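PDB 3MBJ: putative phosphomethylpyrimidine kinase from Bacteroides thetaiotaomicron, which probably phosphorylates pyridoxal or a related vitamin B6 or pyrimidine alcohol with ATP, as a kinase of the pyridoxal and phosphomethylpyrimidine kinase family. Local coordinates for the interface of chains A and B. Sequence-based numbering; all coordinates share one arbitrary frame. Chains: chain A/B, Putative phosphomethylpyrimidine kinase.

The interface of chains A and B. Residues chain A 21, 271, 273-274; chain B 6-7, 35.
The two methyl groups of B:Val7 pack against A:Leu271, A:Glu273 and A:Lys274, with the guanidinium of A:Arg21 alongside, and each meets different groups. CG2 touches two aliphatic chains, CD2 of A:Leu271 and CG of A:Lys274, both at 3.9 Å, and both of these side chains run past the valine in the opposite direction. CG1, placed anti to the backbone N (chi1 165°), turns instead towards the carboxylate of A:Glu273, making a van der Waals contact with OE1 at 3.7 Å. Beside the valine, CD1 of A:Leu271 packs on CB of B:Lys6 at 3.7 Å, while at the other end CB of A:Glu273 rests against the backbone of B:Gly35, 4.0 Å from its CA.

Within chain A, A:Arg21 grips A:Glu273 side-on, with NE and NH2 both directed to the one carboxylate oxygen OE1, the NH2 bond of 2.9 Å also being a salt bridge. OE1 lies close to the guanidinium plane, where the bend of the glutamate chain at chi2 (76°) brings it. NE uses its syn lone pair, whereas NH2 approaches from the syn side but 30° out of the carboxylate plane. This double grip should restrain both side chains, and A:Leu271 CA sits over one guanidinium face. A water provides a polar link between the chains at this patch: NH2 of A:Arg21 bonds water 1 at 3.0 Å, and the water reaches the carbonyl O of B:Val7 at 2.8 Å.

The patch and its twin belong to a two-fold symmetric interface between two of the six copies in the deposited assembly; the structure alone does not show whether this dimer forms in solution. The N-terminal segment leading into strand 9-13 and the loop between helix 24-33 and strand 37-40 of chain B meet helix 272-275 of chain A, the residue before it, and the A:Arg21 loop between strand 19-19 and helix 24-33.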
loop_
_atom_site.group_PDB
_atom_site.type_symbol
_atom_site.label_atom_id
_atom_site.label_comp_id
_atom_site.label_asym_id
_atom_site.label_seq_id
_atom_site.Cartn_x
_atom_site.Cartn_y
_atom_site.Cartn_z
ATOM N N ARG A 21 11.018 -25.587 -4.496
ATOM C CA ARG A 21 11.471 -24.218 -4.440
ATOM C C ARG A 21 12.842 -24.161 -3.775
ATOM O O ARG A 21 12.947 -24.060 -2.546
ATOM C CB ARG A 21 10.468 -23.377 -3.691
ATOM C CG ARG A 21 9.135 -23.225 -4.462
ATOM C CD ARG A 21 8.135 -22.674 -3.539
ATOM N NE ARG A 21 6.826 -22.432 -4.123
ATOM C CZ ARG A 21 5.789 -23.270 -4.147
ATOM N NH1 ARG A 21 5.835 -24.513 -3.644
ATOM N NH2 ARG A 21 4.665 -22.832 -4.671
ATOM N N LEU A 271 5.295 -22.031 0.530
ATOM C CA LEU A 271 4.473 -21.377 -0.518
ATOM C C LEU A 271 4.917 -19.891 -0.755
ATOM O O LEU A 271 4.224 -18.925 -0.429
ATOM C CB LEU A 271 2.979 -21.466 -0.197
ATOM C CG LEU A 271 2.444 -22.904 -0.139
ATOM C CD1 LEU A 271 1.041 -22.962 0.411
ATOM C CD2 LEU A 271 2.494 -23.581 -1.520
ATOM N N GLU A 273 5.132 -17.789 -3.043
ATOM C CA GLU A 273 4.377 -16.801 -3.794
ATOM C C GLU A 273 3.287 -16.160 -2.939
ATOM O O GLU A 273 2.885 -15.028 -3.225
ATOM C CB GLU A 273 3.738 -17.404 -5.050
ATOM C CG GLU A 273 4.745 -17.860 -6.075
ATOM C CD GLU A 273 5.455 -19.183 -5.739
ATOM O OE1 GLU A 273 5.053 -19.990 -4.862
ATOM O OE2 GLU A 273 6.469 -19.396 -6.380
ATOM N N LYS A 274 2.813 -16.864 -1.896
ATOM C CA LYS A 274 1.795 -16.293 -1.035
ATOM C C LYS A 274 2.395 -15.248 -0.127
ATOM O O LYS A 274 1.661 -14.454 0.399
ATOM C CB LYS A 274 1.096 -17.325 -0.156
ATOM C CG LYS A 274 0.351 -18.384 -0.950
ATOM C CD LYS A 274 -0.499 -19.335 -0.056
ATOM C CE LYS A 274 -1.923 -19.428 -0.606
ATOM N NZ LYS A 274 -2.931 -19.558 0.400
ATOM N N LYS B 6 -1.800 -25.514 -4.016
ATOM C CA LYS B 6 -2.167 -24.317 -3.210
ATOM C C LYS B 6 -1.676 -23.046 -3.865
ATOM O O LYS B 6 -2.254 -21.978 -3.660
ATOM C CB LYS B 6 -1.625 -24.430 -1.778
ATOM C CG LYS B 6 -2.075 -25.731 -1.055
ATOM C CD LYS B 6 -3.583 -25.809 -0.946
ATOM C CE LYS B 6 -4.087 -27.127 -0.362
ATOM N NZ LYS B 6 -4.012 -28.284 -1.326
ATOM N N VAL B 7 -0.599 -23.155 -4.642
ATOM C CA VAL B 7 -0.181 -22.112 -5.571
ATOM C C VAL B 7 -0.188 -22.727 -6.954
ATOM O O VAL B 7 0.450 -23.743 -7.183
ATOM C CB VAL B 7 1.226 -21.547 -5.228
ATOM C CG1 VAL B 7 1.779 -20.731 -6.424
ATOM C CG2 VAL B 7 1.177 -20.724 -3.904
ATOM N N GLY B 35 1.777 -14.374 -8.211
ATOM C CA GLY B 35 1.112 -15.425 -7.401
ATOM C C GLY B 35 1.283 -16.900 -7.813
ATOM O O GLY B 35 0.641 -17.802 -7.225
HETATM O O HOH W 1 2.837 -24.683 -6.066
#